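PDB 4FD7: putative arylalkylamine N-Acetyltransferase 7 from Aedes aegypti, which probably transfers an acetyl group to the nitrogen of an amine substrate as a member of the GNAT acetyltransferase family. Local coordinates for residues K62-V74 with A115-D127. Sequence-based numbering, arbitrary orientation.
Sequences KGLAKDLVAMGDV and AQFNSAIFQAIYD
D73, on helix 68-81, reaches across to the residues that lead into helix 120-136. Its CB lies 3.6 Å from the ring carbon F117 CD1 and also touches F122 CB. CG lies against F117 CB, and OD1 comes to the edge of that ring. With CG anti to its own carbonyl carbon (chi1 -75°), the carboxylate faces two successive peptide N-H groups. OD1 takes a nearly straight bond from N118 N (2.9 Å, 165°) on its syn side; OD2 uses its syn lone pair for S119 N at 2.8 Å. A second grip on D73 OD2 comes from the hydroxyl S119 OG at 2.5 Å. S119 is the N-cap of helix 120-136, and the same OG accepts from F122 N, so D73 stands as a second-shell partner of that cap. D67 caps helix 68-81 in the same way, OD1 receiving A70 N. A water links V69 O to N118 ND2. Beyond the polar row, V74 CB lies over one face of the F122 ring, 4.2 Å from its centroid, a CH-pi contact. L64 CD2 meets the rim of that ring, while I121 CG2 touches K62 CB and A70 CB. The K62 ammonium group hydrogen-bonds to N221 O and makes a cation-pi contact with Y222. Within the GNAT family region, the N-terminal half of helix 68-81 thus packs on the N-terminal end of helix 120-136, segments 68-74 and 120-127 running 42° apart. Three donors on one buried carboxylate, all at or just before the N-terminus of helix 120-136, would probably stabilise its negative charge and fix its rotation.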
loop_
_atom_site.group_PDB
_atom_site.type_symbol
_atom_site.label_atom_id
_atom_site.label_comp_id
_atom_site.label_asym_id
_atom_site.label_seq_id
_atom_site.Cartn_x
_atom_site.Cartn_y
_atom_site.Cartn_z
ATOM N N LYS A 62 0.812 3.441 17.157
ATOM C CA LYS A 62 -0.292 4.306 17.581
ATOM C C LYS A 62 -1.437 3.549 18.254
ATOM O O LYS A 62 -2.383 4.176 18.754
ATOM C CB LYS A 62 -0.849 5.114 16.396
ATOM C CG LYS A 62 0.114 6.135 15.817
ATOM C CD LYS A 62 0.681 7.008 16.916
ATOM C CE LYS A 62 0.361 8.456 16.683
ATOM N NZ LYS A 62 0.897 9.239 17.832
ATOM N N GLY A 63 -1.366 2.217 18.272
ATOM C CA GLY A 63 -2.440 1.432 18.870
ATOM C C GLY A 63 -3.705 1.444 18.034
ATOM O O GLY A 63 -4.792 1.231 18.546
ATOM N N LEU A 64 -3.566 1.727 16.753
ATOM C CA LEU A 64 -4.692 1.827 15.857
ATOM C C LEU A 64 -5.723 0.681 15.886
ATOM O O LEU A 64 -6.887 0.936 15.814
ATOM C CB LEU A 64 -4.186 2.038 14.421
ATOM C CG LEU A 64 -5.213 2.286 13.323
ATOM C CD1 LEU A 64 -6.531 2.597 13.935
ATOM C CD2 LEU A 64 -4.780 3.427 12.450
ATOM N N ALA A 65 -5.285 -0.559 15.973
ATOM C CA ALA A 65 -6.220 -1.674 15.823
ATOM C C ALA A 65 -7.206 -1.851 16.993
ATOM O O ALA A 65 -8.198 -2.562 16.864
ATOM C CB ALA A 65 -5.464 -2.982 15.554
ATOM N N LYS A 66 -6.916 -1.231 18.128
ATOM C CA LYS A 66 -7.804 -1.305 19.289
ATOM C C LYS A 66 -8.675 -0.073 19.363
ATOM O O LYS A 66 -9.638 -0.026 20.141
ATOM C CB LYS A 66 -6.995 -1.416 20.595
ATOM C CG LYS A 66 -6.302 -2.763 20.798
ATOM C CD LYS A 66 -7.205 -3.945 20.447
ATOM C CE LYS A 66 -6.469 -5.258 20.751
ATOM N NZ LYS A 66 -7.215 -6.484 20.355
ATOM N N ASP A 67 -8.351 0.928 18.551
ATOM C CA ASP A 67 -9.121 2.171 18.565
ATOM C C ASP A 67 -10.204 2.227 17.500
ATOM O O ASP A 67 -9.912 2.327 16.317
ATOM C CB ASP A 67 -8.220 3.393 18.399
ATOM C CG ASP A 67 -8.941 4.676 18.750
ATOM O OD1 ASP A 67 -9.726 5.190 17.917
ATOM O OD2 ASP A 67 -8.752 5.153 19.884
ATOM N N LEU A 68 -11.468 2.218 17.921
ATOM C CA LEU A 68 -12.561 2.145 16.942
ATOM C C LEU A 68 -12.693 3.387 16.052
ATOM O O LEU A 68 -13.047 3.264 14.869
ATOM C CB LEU A 68 -13.899 1.786 17.614
ATOM C CG LEU A 68 -13.944 0.451 18.374
ATOM C CD1 LEU A 68 -15.280 0.232 19.076
ATOM C CD2 LEU A 68 -13.639 -0.716 17.459
ATOM N N VAL A 69 -12.426 4.576 16.594
ATOM C CA VAL A 69 -12.547 5.791 15.785
ATOM C C VAL A 69 -11.466 5.810 14.699
ATOM O O VAL A 69 -11.728 6.103 13.530
ATOM C CB VAL A 69 -12.467 7.064 16.657
ATOM C CG1 VAL A 69 -12.533 8.309 15.787
ATOM C CG2 VAL A 69 -13.608 7.086 17.674
ATOM N N ALA A 70 -10.245 5.467 15.078
ATOM C CA ALA A 70 -9.159 5.437 14.099
ATOM C C ALA A 70 -9.368 4.364 13.015
ATOM O O ALA A 70 -9.106 4.592 11.814
ATOM C CB ALA A 70 -7.832 5.261 14.811
ATOM N N MET A 71 -9.844 3.194 13.431
ATOM C CA MET A 71 -10.226 2.152 12.479
ATOM C C MET A 71 -11.314 2.648 11.527
ATOM O O MET A 71 -11.272 2.388 10.316
ATOM C CB MET A 71 -10.674 0.895 13.221
ATOM C CG MET A 71 -9.533 0.154 13.887
ATOM S SD MET A 71 -8.327 -0.430 12.682
ATOM C CE MET A 71 -9.366 -1.502 11.715
ATOM N N GLY A 72 -12.279 3.390 12.069
ATOM C CA GLY A 72 -13.330 3.962 11.252
ATOM C C GLY A 72 -12.769 4.922 10.216
ATOM O O GLY A 72 -13.265 4.980 9.086
ATOM N N ASP A 73 -11.736 5.675 10.598
ATOM C CA ASP A 73 -11.062 6.559 9.654
ATOM C C ASP A 73 -10.439 5.782 8.507
ATOM O O ASP A 73 -10.714 6.054 7.330
ATOM C CB ASP A 73 -9.959 7.388 10.328
ATOM C CG ASP A 73 -10.503 8.516 11.184
ATOM O OD1 ASP A 73 -11.573 9.072 10.852
ATOM O OD2 ASP A 73 -9.842 8.849 12.185
ATOM N N VAL A 74 -9.562 4.836 8.840
ATOM C CA VAL A 74 -8.852 4.181 7.759
ATOM C C VAL A 74 -9.811 3.396 6.850
ATOM O O VAL A 74 -9.661 3.390 5.620
ATOM C CB VAL A 74 -7.667 3.336 8.279
ATOM C CG1 VAL A 74 -8.162 2.092 9.027
ATOM C CG2 VAL A 74 -6.710 3.013 7.144
ATOM N N ALA A 115 -7.240 15.813 3.585
ATOM C CA ALA A 115 -8.277 14.992 4.186
ATOM C C ALA A 115 -8.340 15.171 5.693
ATOM O O ALA A 115 -7.313 15.329 6.357
ATOM C CB ALA A 115 -8.079 13.532 3.835
ATOM N N GLN A 116 -9.558 15.133 6.215
ATOM C CA GLN A 116 -9.816 15.318 7.633
ATOM C C GLN A 116 -10.492 14.103 8.230
ATOM O O GLN A 116 -11.432 13.546 7.653
ATOM C CB GLN A 116 -10.681 16.548 7.830
ATOM C CG GLN A 116 -9.942 17.787 7.416
ATOM C CD GLN A 116 -8.874 18.166 8.411
ATOM O OE1 GLN A 116 -8.861 17.679 9.552
ATOM N NE2 GLN A 116 -7.964 19.036 7.990
ATOM N N PHE A 117 -9.997 13.689 9.389
ATOM C CA PHE A 117 -10.426 12.445 10.000
ATOM C C PHE A 117 -10.900 12.719 11.420
ATOM O O PHE A 117 -10.641 13.785 11.975
ATOM C CB PHE A 117 -9.265 11.449 9.987
ATOM C CG PHE A 117 -8.862 11.026 8.596
ATOM C CD1 PHE A 117 -9.538 10.007 7.948
ATOM C CD2 PHE A 117 -7.824 11.665 7.938
ATOM C CE1 PHE A 117 -9.180 9.617 6.654
ATOM C CE2 PHE A 117 -7.447 11.285 6.645
ATOM C CZ PHE A 117 -8.124 10.258 6.008
ATOM N N ASN A 118 -11.596 11.750 11.998
ATOM C CA ASN A 118 -12.176 11.904 13.324
ATOM C C ASN A 118 -11.155 11.704 14.426
ATOM O O ASN A 118 -11.197 12.384 15.461
ATOM C CB ASN A 118 -13.345 10.937 13.478
ATOM C CG ASN A 118 -14.397 11.150 12.404
ATOM O OD1 ASN A 118 -14.907 12.259 12.233
ATOM N ND2 ASN A 118 -14.684 10.103 11.638
ATOM N N SER A 119 -10.225 10.787 14.195
ATOM C CA SER A 119 -9.271 10.403 15.239
ATOM C C SER A 119 -7.972 11.186 15.143
ATOM O O SER A 119 -7.415 11.345 14.055
ATOM C CB SER A 119 -8.952 8.915 15.141
ATOM O OG SER A 119 -8.110 8.654 14.027
ATOM N N ALA A 120 -7.469 11.652 16.286
ATOM C CA ALA A 120 -6.141 12.251 16.317
ATOM C C ALA A 120 -5.134 11.282 15.730
ATOM O O ALA A 120 -4.242 11.689 14.987
ATOM C CB ALA A 120 -5.735 12.609 17.745
ATOM N N ILE A 121 -5.312 10.004 16.072
ATOM C CA ILE A 121 -4.420 8.926 15.666
ATOM C C ILE A 121 -4.285 8.821 14.134
ATOM O O ILE A 121 -3.172 8.908 13.590
ATOM C CB ILE A 121 -4.907 7.581 16.231
ATOM C CG1 ILE A 121 -4.595 7.482 17.735
ATOM C CG2 ILE A 121 -4.282 6.398 15.473
ATOM C CD1 ILE A 121 -5.267 6.277 18.400
ATOM N N PHE A 122 -5.401 8.629 13.432
ATOM C CA PHE A 122 -5.251 8.508 11.979
ATOM C C PHE A 122 -4.930 9.838 11.318
ATOM O O PHE A 122 -4.259 9.873 10.293
ATOM C CB PHE A 122 -6.403 7.782 11.281
ATOM C CG PHE A 122 -6.064 7.383 9.869
ATOM C CD1 PHE A 122 -5.218 6.312 9.634
ATOM C CD2 PHE A 122 -6.542 8.111 8.779
ATOM C CE1 PHE A 122 -4.847 5.943 8.330
ATOM C CE2 PHE A 122 -6.192 7.752 7.478
ATOM C CZ PHE A 122 -5.332 6.661 7.248
ATOM N N GLN A 123 -5.373 10.942 11.905
ATOM C CA GLN A 123 -5.034 12.224 11.310
ATOM C C GLN A 123 -3.523 12.390 11.323
ATOM O O GLN A 123 -2.935 12.871 10.347
ATOM C CB GLN A 123 -5.701 13.385 12.035
ATOM C CG GLN A 123 -5.488 14.704 11.311
ATOM C CD GLN A 123 -6.414 14.859 10.118
ATOM O OE1 GLN A 123 -7.632 14.780 10.260
ATOM N NE2 GLN A 123 -5.841 15.081 8.935
ATOM N N ALA A 124 -2.899 11.967 12.424
ATOM C CA ALA A 124 -1.448 12.004 12.528
ATOM C C ALA A 124 -0.792 11.068 11.527
ATOM O O ALA A 124 0.201 11.430 10.889
ATOM C CB ALA A 124 -1.002 11.664 13.943
ATOM N N ILE A 125 -1.320 9.860 11.375
ATOM C CA ILE A 125 -0.697 8.948 10.409
ATOM C C ILE A 125 -0.778 9.506 8.981
ATOM O O ILE A 125 0.228 9.611 8.253
ATOM C CB ILE A 125 -1.324 7.559 10.479
ATOM C CG1 ILE A 125 -0.990 6.922 11.829
ATOM C CG2 ILE A 125 -0.846 6.682 9.298
ATOM C CD1 ILE A 125 -1.807 5.690 12.154
ATOM N N TYR A 126 -1.989 9.874 8.596
ATOM C CA TYR A 126 -2.250 10.509 7.315
ATOM C C TYR A 126 -1.341 11.713 7.040
ATOM O O TYR A 126 -0.712 11.801 5.983
ATOM C CB TYR A 126 -3.713 10.946 7.275
ATOM C CG TYR A 126 -4.124 11.559 5.970
ATOM C CD1 TYR A 126 -4.176 12.938 5.818
ATOM C CD2 TYR A 126 -4.468 10.766 4.888
ATOM C CE1 TYR A 126 -4.550 13.515 4.622
ATOM C CE2 TYR A 126 -4.839 11.339 3.669
ATOM C CZ TYR A 126 -4.878 12.717 3.550
ATOM O OH TYR A 126 -5.254 13.313 2.358
ATOM N N ASP A 127 -1.304 12.654 7.978
ATOM C CA ASP A 127 -0.483 13.850 7.829
ATOM C C ASP A 127 1.014 13.520 7.811
ATOM O O ASP A 127 1.796 14.223 7.185
ATOM C CB ASP A 127 -0.765 14.839 8.961
ATOM C CG ASP A 127 -2.162 15.404 8.901
ATOM O OD1 ASP A 127 -2.829 15.212 7.860
ATOM O OD2 ASP A 127 -2.583 16.051 9.895
HETATM O O HOH W 1 -14.148 7.567 12.694
#